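Local coordinates for protein leucine aminopeptidase 2 (Saccharomyces cerevisiae, PDB 2XQ0) that removes N-terminal residues from di- and tripeptides as a zinc-dependent aminopeptidase and shows low epoxide hydrolase activity in vitro, at residues 21-26 with 68-73; 517-522 with 564-569; 175-180 with 209-214. All coordinates share one frame; numbering follows the deposited sequence.

How the contacts relate
None of the three contacts is a surface patch: each is mostly buried, with a few partly exposed residues. Contacts 1 and 3 belong to the beta-rich N-terminal part of the chain, their centres about 27 Å apart, yet they hold different sheets. Contact 1 lays a loop on an outermost strand and relies on polar side chains, an aspartate and an asparagine above all. Contact 3 is regular antiparallel pairing, with backbone bonds flanked by aliphatic side chains. Contact 2, with its centre about 47 Å from that of contact 1 and 40 Å from that of contact 3, joins two helices of the C-terminal region. No hydrogen bond crosses it; a threonine packs on phenylalanines instead.

Contact 1 (21-26 with 68-73); sequences TLSNYK and HLDTSY
D70 reaches T21 and L22 with its carboxylate. OD1 accepts from L22 N at 2.8 Å in a nearly straight bond (170°), met on the syn side, while OD2 takes the T21 hydroxyl in a hydrogen bond of doubtfully short modelled length. OD2 also accepts from D159 N, so both oxygens of this buried acid are engaged. T21 OG1 accepts from S23 N at 3.0 Å, closing an ST turn, and from the S23 hydroxyl. Between the segments, backbone pairing is confined to N24 N giving to H68 O at 3.2 Å. N24 also acts through its amide: with chi1 at 55°, CG sits between the backbone N and the carbonyl carbon, and OD1 accepts from H68 N at 2.9 Å, the donor standing above the carbonyl plane. ND2 lies over one face of the H68 ring, toward its rim, and bonds to E66 O; H68 NE2 is held by E66 OE2. An alanine in place of N24 would probably leave H68 N without this acceptor, E66 O without the ND2 donor and that ring face less covered. The ST turn lies beside strand 66-69, outermost in the large mixed sheet of the M1 N-terminal domain.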
loop_
_atom_site.group_PDB
_atom_site.type_symbol
_atom_site.label_atom_id
_atom_site.label_comp_id
_atom_site.label_asym_id
_atom_site.label_seq_id
_atom_site.Cartn_x
_atom_site.Cartn_y
_atom_site.Cartn_z
ATOM N N THR A 21 -10.618 4.562 -16.784
ATOM C CA THR A 21 -10.305 5.930 -17.232
ATOM C C THR A 21 -11.349 6.415 -18.233
ATOM O O THR A 21 -11.897 5.635 -19.010
ATOM C CB THR A 21 -8.902 6.049 -17.858
ATOM O OG1 THR A 21 -8.672 7.395 -18.282
ATOM C CG2 THR A 21 -8.765 5.155 -19.055
ATOM N N LEU A 22 -11.620 7.713 -18.206
ATOM C CA LEU A 22 -12.527 8.330 -19.167
ATOM C C LEU A 22 -11.715 8.953 -20.302
ATOM O O LEU A 22 -12.268 9.555 -21.222
ATOM C CB LEU A 22 -13.365 9.404 -18.473
ATOM C CG LEU A 22 -14.251 8.894 -17.338
ATOM C CD1 LEU A 22 -15.040 10.030 -16.694
ATOM C CD2 LEU A 22 -15.187 7.814 -17.852
ATOM N N SER A 23 -10.396 8.827 -20.218
ATOM C CA SER A 23 -9.506 9.473 -21.180
ATOM C C SER A 23 -9.409 8.659 -22.472
ATOM O O SER A 23 -9.745 7.476 -22.492
ATOM C CB SER A 23 -8.114 9.674 -20.586
ATOM O OG SER A 23 -7.405 8.450 -20.541
ATOM N N ASN A 24 -8.971 9.284 -23.561
ATOM C CA ASN A 24 -8.768 8.494 -24.775
ATOM C C ASN A 24 -7.288 8.251 -24.993
ATOM O O ASN A 24 -6.696 8.660 -25.992
ATOM C CB ASN A 24 -9.482 9.074 -26.006
ATOM C CG ASN A 24 -9.127 10.530 -26.297
ATOM O OD1 ASN A 24 -8.420 11.200 -25.542
ATOM N ND2 ASN A 24 -9.648 11.027 -27.410
ATOM N N TYR A 25 -6.702 7.561 -24.029
ATOM C CA TYR A 25 -5.259 7.428 -23.963
ATOM C C TYR A 25 -4.663 6.583 -25.083
ATOM O O TYR A 25 -3.496 6.760 -25.438
ATOM C CB TYR A 25 -4.845 6.856 -22.611
ATOM C CG TYR A 25 -5.225 5.407 -22.402
ATOM C CD1 TYR A 25 -4.301 4.389 -22.623
ATOM C CD2 TYR A 25 -6.511 5.052 -22.002
ATOM C CE1 TYR A 25 -4.636 3.055 -22.416
ATOM C CE2 TYR A 25 -6.857 3.723 -21.805
ATOM C CZ TYR A 25 -5.905 2.733 -21.996
ATOM O OH TYR A 25 -6.239 1.419 -21.781
ATOM N N LYS A 26 -5.432 5.659 -25.638
ATOM C CA LYS A 26 -4.904 4.851 -26.741
ATOM C C LYS A 26 -4.616 5.718 -27.975
ATOM O O LYS A 26 -3.960 5.270 -28.916
ATOM C CB LYS A 26 -5.882 3.742 -27.136
ATOM C CG LYS A 26 -6.161 2.689 -26.082
ATOM C CD LYS A 26 -4.947 1.818 -25.800
ATOM C CE LYS A 26 -5.357 0.500 -25.132
ATOM N NZ LYS A 26 -4.176 -0.336 -24.742
ATOM N N HIS A 68 -9.566 13.711 -24.580
ATOM C CA HIS A 68 -10.426 13.441 -23.442
ATOM C C HIS A 68 -9.494 13.152 -22.268
ATOM O O HIS A 68 -8.694 12.212 -22.321
ATOM C CB HIS A 68 -11.277 12.194 -23.670
ATOM C CG HIS A 68 -12.317 12.344 -24.733
ATOM N ND1 HIS A 68 -13.073 11.284 -25.183
ATOM C CD2 HIS A 68 -12.721 13.424 -25.446
ATOM C CE1 HIS A 68 -13.906 11.702 -26.118
ATOM N NE2 HIS A 68 -13.711 12.997 -26.296
ATOM N N LEU A 69 -9.587 13.953 -21.214
ATOM C CA LEU A 69 -8.782 13.702 -20.010
ATOM C C LEU A 69 -9.670 13.432 -18.794
ATOM O O LEU A 69 -10.861 13.789 -18.776
ATOM C CB LEU A 69 -7.808 14.859 -19.726
ATOM C CG LEU A 69 -6.714 15.260 -20.738
ATOM C CD1 LEU A 69 -5.745 16.279 -20.146
ATOM C CD2 LEU A 69 -5.928 14.091 -21.218
ATOM N N ASP A 70 -9.077 12.790 -17.786
ATOM C CA ASP A 70 -9.739 12.464 -16.532
ATOM C C ASP A 70 -9.628 13.690 -15.639
ATOM O O ASP A 70 -8.594 14.328 -15.620
ATOM C CB ASP A 70 -8.969 11.332 -15.825
ATOM C CG ASP A 70 -9.189 9.963 -16.454
ATOM O OD1 ASP A 70 -10.349 9.508 -16.473
ATOM O OD2 ASP A 70 -8.189 9.312 -16.866
ATOM N N THR A 71 -10.685 14.014 -14.906
ATOM C CA THR A 71 -10.606 14.974 -13.811
ATOM C C THR A 71 -11.610 14.518 -12.788
ATOM O O THR A 71 -12.532 13.772 -13.126
ATOM C CB THR A 71 -10.970 16.438 -14.220
ATOM O OG1 THR A 71 -12.390 16.575 -14.367
ATOM C CG2 THR A 71 -10.280 16.843 -15.498
ATOM N N SER A 72 -11.419 14.955 -11.545
ATOM C CA SER A 72 -12.386 14.742 -10.479
ATOM C C SER A 72 -12.345 15.920 -9.507
ATOM O O SER A 72 -11.343 16.144 -8.819
ATOM C CB SER A 72 -12.093 13.452 -9.720
ATOM O OG SER A 72 -13.000 13.346 -8.636
ATOM N N TYR A 73 -13.436 16.672 -9.460
ATOM C CA TYR A 73 -13.531 17.853 -8.616
ATOM C C TYR A 73 -12.381 18.828 -8.835
ATOM O O TYR A 73 -11.858 19.405 -7.877
ATOM C CB TYR A 73 -13.564 17.453 -7.144
ATOM C CG TYR A 73 -14.618 16.437 -6.775
ATOM C CD1 TYR A 73 -15.971 16.712 -6.927
ATOM C CD2 TYR A 73 -14.255 15.207 -6.245
ATOM C CE1 TYR A 73 -16.930 15.781 -6.570
ATOM C CE2 TYR A 73 -15.195 14.273 -5.891
ATOM C CZ TYR A 73 -16.530 14.562 -6.051
ATOM O OH TYR A 73 -17.454 13.620 -5.683
#

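Contact 2 (517-522 with 564-569); sequences TLTQNG and FKFQIF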
loop_
_atom_site.group_PDB
_atom_site.type_symbol
_atom_site.label_atom_id
_atom_site.label_comp_id
_atom_site.label_asym_id
_atom_site.label_seq_id
_atom_site.Cartn_x
_atom_site.Cartn_y
_atom_site.Cartn_z
ATOM N N THR A 517 -3.320 -15.325 17.942
ATOM C CA THR A 517 -3.715 -16.708 18.254
ATOM C C THR A 517 -4.559 -16.811 19.535
ATOM O O THR A 517 -5.503 -17.588 19.600
ATOM C CB THR A 517 -2.476 -17.649 18.335
ATOM O OG1 THR A 517 -1.699 -17.537 17.131
ATOM C CG2 THR A 517 -2.895 -19.110 18.533
ATOM N N LEU A 518 -4.231 -16.013 20.546
ATOM C CA LEU A 518 -5.003 -15.992 21.785
ATOM C C LEU A 518 -6.456 -15.558 21.595
ATOM O O LEU A 518 -7.362 -16.123 22.213
ATOM C CB LEU A 518 -4.350 -15.078 22.818
ATOM C CG LEU A 518 -3.066 -15.593 23.454
ATOM C CD1 LEU A 518 -2.463 -14.504 24.327
ATOM C CD2 LEU A 518 -3.332 -16.866 24.257
ATOM N N THR A 519 -6.683 -14.532 20.778
ATOM C CA THR A 519 -8.051 -14.096 20.499
ATOM C C THR A 519 -8.761 -15.109 19.594
ATOM O O THR A 519 -9.988 -15.201 19.589
ATOM C CB THR A 519 -8.104 -12.684 19.876
ATOM O OG1 THR A 519 -7.544 -12.716 18.558
ATOM C CG2 THR A 519 -7.332 -11.678 20.743
ATOM N N GLN A 520 -7.976 -15.871 18.836
ATOM C CA GLN A 520 -8.478 -17.049 18.137
ATOM C C GLN A 520 -8.633 -18.194 19.140
ATOM O O GLN A 520 -8.981 -19.322 18.777
ATOM C CB GLN A 520 -7.502 -17.465 17.041
ATOM C CG GLN A 520 -7.255 -16.399 15.996
ATOM C CD GLN A 520 -8.251 -16.473 14.865
ATOM O OE1 GLN A 520 -8.740 -17.550 14.530
ATOM N NE2 GLN A 520 -8.556 -15.326 14.264
ATOM N N ASN A 521 -8.361 -17.889 20.407
ATOM C CA ASN A 521 -8.381 -18.875 21.487
ATOM C C ASN A 521 -7.617 -20.161 21.179
ATOM O O ASN A 521 -8.125 -21.259 21.396
ATOM C CB ASN A 521 -9.816 -19.183 21.918
ATOM C CG ASN A 521 -10.483 -18.001 22.592
ATOM O OD1 ASN A 521 -9.852 -17.268 23.352
ATOM N ND2 ASN A 521 -11.764 -17.806 22.312
ATOM N N GLY A 522 -6.394 -20.019 20.676
ATOM C CA GLY A 522 -5.539 -21.169 20.429
ATOM C C GLY A 522 -5.508 -21.626 18.981
ATOM O O GLY A 522 -6.391 -21.288 18.196
ATOM N N PHE A 564 -4.151 -4.183 22.982
ATOM C CA PHE A 564 -5.467 -3.585 23.174
ATOM C C PHE A 564 -6.581 -4.555 22.781
ATOM O O PHE A 564 -7.566 -4.710 23.511
ATOM C CB PHE A 564 -5.580 -2.270 22.411
ATOM C CG PHE A 564 -5.041 -1.094 23.164
ATOM C CD1 PHE A 564 -5.576 -0.743 24.394
ATOM C CD2 PHE A 564 -4.017 -0.328 22.646
ATOM C CE1 PHE A 564 -5.090 0.345 25.092
ATOM C CE2 PHE A 564 -3.532 0.771 23.343
ATOM C CZ PHE A 564 -4.065 1.104 24.560
ATOM N N LYS A 565 -6.405 -5.228 21.645
ATOM C CA LYS A 565 -7.409 -6.163 21.151
ATOM C C LYS A 565 -7.585 -7.354 22.098
ATOM O O LYS A 565 -8.712 -7.767 22.392
ATOM C CB LYS A 565 -7.052 -6.636 19.743
ATOM C CG LYS A 565 -8.094 -7.535 19.104
ATOM C CD LYS A 565 -7.566 -8.114 17.802
ATOM C CE LYS A 565 -8.622 -8.914 17.079
ATOM N NZ LYS A 565 -8.086 -9.595 15.867
ATOM N N PHE A 566 -6.484 -7.909 22.592
ATOM C CA PHE A 566 -6.618 -8.976 23.582
ATOM C C PHE A 566 -7.384 -8.465 24.790
ATOM O O PHE A 566 -8.234 -9.169 25.337
ATOM C CB PHE A 566 -5.279 -9.514 24.048
ATOM C CG PHE A 566 -5.399 -10.497 25.181
ATOM C CD1 PHE A 566 -5.862 -11.789 24.947
ATOM C CD2 PHE A 566 -5.062 -10.130 26.476
ATOM C CE1 PHE A 566 -5.972 -12.706 25.991
ATOM C CE2 PHE A 566 -5.171 -11.044 27.526
ATOM C CZ PHE A 566 -5.629 -12.332 27.280
ATOM N N GLN A 567 -7.072 -7.239 25.205
ATOM C CA GLN A 567 -7.734 -6.627 26.344
ATOM C C GLN A 567 -9.233 -6.531 26.105
ATOM O O GLN A 567 -10.030 -6.734 27.028
ATOM C CB GLN A 567 -7.137 -5.249 26.645
ATOM C CG GLN A 567 -5.817 -5.309 27.401
ATOM C CD GLN A 567 -5.188 -3.943 27.592
ATOM O OE1 GLN A 567 -5.755 -2.925 27.196
ATOM N NE2 GLN A 567 -4.007 -3.914 28.196
ATOM N N ILE A 568 -9.616 -6.240 24.864
ATOM C CA ILE A 568 -11.029 -6.112 24.506
ATOM C C ILE A 568 -11.714 -7.479 24.464
ATOM O O ILE A 568 -12.795 -7.661 25.021
ATOM C CB ILE A 568 -11.214 -5.401 23.146
ATOM C CG1 ILE A 568 -10.675 -3.967 23.209
ATOM C CG2 ILE A 568 -12.677 -5.408 22.733
ATOM C CD1 ILE A 568 -11.222 -3.160 24.367
ATOM N N PHE A 569 -11.073 -8.430 23.794
ATOM C CA PHE A 569 -11.567 -9.803 23.718
ATOM C C PHE A 569 -11.755 -10.401 25.113
ATOM O O PHE A 569 -12.592 -11.284 25.318
ATOM C CB PHE A 569 -10.610 -10.664 22.881
ATOM C CG PHE A 569 -11.031 -10.821 21.446
ATOM C CD1 PHE A 569 -10.856 -9.782 20.539
ATOM C CD2 PHE A 569 -11.606 -12.006 21.002
ATOM C CE1 PHE A 569 -11.244 -9.925 19.216
ATOM C CE2 PHE A 569 -11.997 -12.153 19.679
ATOM C CZ PHE A 569 -11.820 -11.112 18.786
#
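T519 presses its methine carbon onto the F569 ring, and this CH-pi contact is the tight part of the interface. CB stands 3.8 Å from the ring centroid of F569 and 11° off the normal, squarely over the face. T519 CG2, anti to the carbonyl carbon, comes within 4.0 Å of F566 CA and lies at the edge of the F566 ring, near its plane. One residue earlier, L518 CB touches F566 CD1 at 4.2 Å, a lighter apolar contact. F569 itself is partly exposed, and beside it the packing slackens along K565, which is extended beyond CG. Its NZ stays 4.2 Å from T519 OG1 without a bond; the hydroxyl bonds to E516 O, and the ammonium has a long, weak ion pair with E516. Just past T519 the helix ends in a Schellman motif, with N521 at positive phi and G522 N bonded back to T517 O at 2.8 Å. Around the contact, W533 meets the F566 ring edge-to-face and donates NE1 to L518 O. L518 packs on helix 469-484, and both L518 and F566 touch helix 537-546, placing the junction of helices 508-519 and 557-569 within the all-helical C-terminal region.

Contact 3 (175-180 with 209-214); sequences LPVVFS and IASGDL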
loop_
_atom_site.group_PDB
_atom_site.type_symbol
_atom_site.label_atom_id
_atom_site.label_comp_id
_atom_site.label_asym_id
_atom_site.label_seq_id
_atom_site.Cartn_x
_atom_site.Cartn_y
_atom_site.Cartn_z
ATOM N N LEU A 175 6.691 26.511 2.645
ATOM C CA LEU A 175 7.358 25.487 3.461
ATOM C C LEU A 175 8.035 24.456 2.548
ATOM O O LEU A 175 7.661 24.331 1.385
ATOM C CB LEU A 175 6.339 24.780 4.364
ATOM C CG LEU A 175 5.669 25.606 5.470
ATOM C CD1 LEU A 175 4.479 24.878 6.078
ATOM C CD2 LEU A 175 6.677 25.964 6.560
ATOM N N PRO A 176 9.039 23.737 3.064
ATOM C CA PRO A 176 9.716 22.672 2.304
ATOM C C PRO A 176 8.766 21.703 1.553
ATOM O O PRO A 176 7.662 21.397 2.003
ATOM C CB PRO A 176 10.513 21.943 3.388
ATOM C CG PRO A 176 10.905 23.069 4.363
ATOM C CD PRO A 176 9.702 23.999 4.364
ATOM N N VAL A 177 9.207 21.254 0.388
ATOM C CA VAL A 177 8.420 20.367 -0.458
ATOM C C VAL A 177 9.270 19.162 -0.796
ATOM O O VAL A 177 10.456 19.301 -1.113
ATOM C CB VAL A 177 8.024 21.034 -1.809
ATOM C CG1 VAL A 177 7.362 20.022 -2.764
ATOM C CG2 VAL A 177 7.122 22.235 -1.594
ATOM N N VAL A 178 8.672 17.984 -0.719
ATOM C CA VAL A 178 9.272 16.820 -1.352
ATOM C C VAL A 178 8.339 16.309 -2.444
ATOM O O VAL A 178 7.127 16.547 -2.405
ATOM C CB VAL A 178 9.609 15.715 -0.360
ATOM C CG1 VAL A 178 10.561 16.248 0.717
ATOM C CG2 VAL A 178 8.334 15.156 0.254
ATOM N N PHE A 179 8.925 15.630 -3.424
ATOM C CA PHE A 179 8.232 15.236 -4.636
ATOM C C PHE A 179 8.804 13.892 -5.071
ATOM O O PHE A 179 9.935 13.564 -4.729
ATOM C CB PHE A 179 8.475 16.273 -5.734
ATOM C CG PHE A 179 7.878 15.904 -7.068
ATOM C CD1 PHE A 179 6.537 16.140 -7.331
ATOM C CD2 PHE A 179 8.670 15.346 -8.068
ATOM C CE1 PHE A 179 5.971 15.783 -8.565
ATOM C CE2 PHE A 179 8.130 14.993 -9.294
ATOM C CZ PHE A 179 6.784 15.223 -9.556
ATOM N N SER A 180 8.022 13.134 -5.829
ATOM C CA SER A 180 8.462 11.854 -6.366
ATOM C C SER A 180 9.389 12.040 -7.564
ATOM O O SER A 180 9.065 11.650 -8.703
ATOM C CB SER A 180 7.244 11.055 -6.800
ATOM O OG SER A 180 6.451 11.826 -7.690
ATOM N N ILE A 209 3.506 14.209 -3.571
ATOM C CA ILE A 209 3.920 15.534 -3.116
ATOM C C ILE A 209 3.606 15.698 -1.642
ATOM O O ILE A 209 2.560 15.241 -1.167
ATOM C CB ILE A 209 3.220 16.654 -3.932
ATOM C CG1 ILE A 209 3.690 18.031 -3.453
ATOM C CG2 ILE A 209 1.723 16.563 -3.760
ATOM C CD1 ILE A 209 3.274 19.159 -4.373
ATOM N N ALA A 210 4.506 16.339 -0.905
ATOM C CA ALA A 210 4.198 16.739 0.475
ATOM C C ALA A 210 4.879 18.058 0.769
ATOM O O ALA A 210 5.919 18.376 0.187
ATOM C CB ALA A 210 4.636 15.696 1.473
ATOM N N SER A 211 4.288 18.833 1.663
ATOM C CA SER A 211 4.918 20.084 2.054
ATOM C C SER A 211 4.589 20.366 3.481
ATOM O O SER A 211 3.439 20.225 3.909
ATOM C CB SER A 211 4.464 21.229 1.165
ATOM O OG SER A 211 5.100 22.444 1.551
ATOM N N GLY A 212 5.619 20.725 4.224
ATOM C CA GLY A 212 5.460 21.111 5.608
ATOM C C GLY A 212 6.809 21.378 6.210
ATOM O O GLY A 212 7.807 21.512 5.503
ATOM N N ASP A 213 6.839 21.469 7.534
ATOM C CA ASP A 213 8.084 21.720 8.242
ATOM C C ASP A 213 8.918 20.453 8.237
ATOM O O ASP A 213 8.916 19.684 9.191
ATOM C CB ASP A 213 7.813 22.182 9.677
ATOM C CG ASP A 213 9.081 22.501 10.428
ATOM O OD1 ASP A 213 10.128 22.653 9.767
ATOM O OD2 ASP A 213 9.029 22.590 11.674
ATOM N N LEU A 214 9.643 20.251 7.150
ATOM C CA LEU A 214 10.402 19.028 6.948
ATOM C C LEU A 214 11.889 19.297 7.068
ATOM O O LEU A 214 12.415 20.256 6.495
ATOM C CB LEU A 214 10.115 18.478 5.555
ATOM C CG LEU A 214 8.685 18.010 5.275
ATOM C CD1 LEU A 214 8.552 17.530 3.840
ATOM C CD2 LEU A 214 8.317 16.896 6.244
#
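P176 meets G212 and L214 just before strand 177-179, and it has the largest area buried by this contact. Having no N-H, it can enter the pairing through its carbonyl alone, and that oxygen is gripped twice. G212 N gives to P176 O at 3.1 Å in the carbonyl plane, and S211 OG gives to the same oxygen at 2.8 Å from above that plane. The S211 hydroxyl is placed for this by chi1 of -179°, which puts OG anti to the backbone N; S173 OG is a further partner. On the ring side, P176 CD lies 3.3 Å from G212 O, and P176 CB packs on L214 CB. V178 carries the central hydrogen-bonded pair. Its N donates to A210 O at 2.9 Å, and A210 N returns a bond to V178 O at 3.0 Å. The two branches of V178 divide the apolar work: CG2 lies beside A210 CB at 3.9 Å, whereas CG1 meets L214 CD1, the side chains crossing at about a right angle. I209 points to the other face of the sheet, in a non-hydrogen-bonded pair with F179. I209 CA also lies 3.4 Å from V178 O, a CA-H...O contact. CG1 of I209 extends to CG1 of V177 at 4.2 Å, joining a row of side chains on that face. The short strands run at 168° to each other, nearly antiparallel. Strand 177-179 is outermost in its four-stranded sheet; strand 209-211 lies inside, bonded on its other flank to strand 141-144 just ahead of the substrate-binding L146. V177, F179 and I209 pack on I171 of strand 165-172, while V178, A210 and L214 all rest on L265 of strand 264-266.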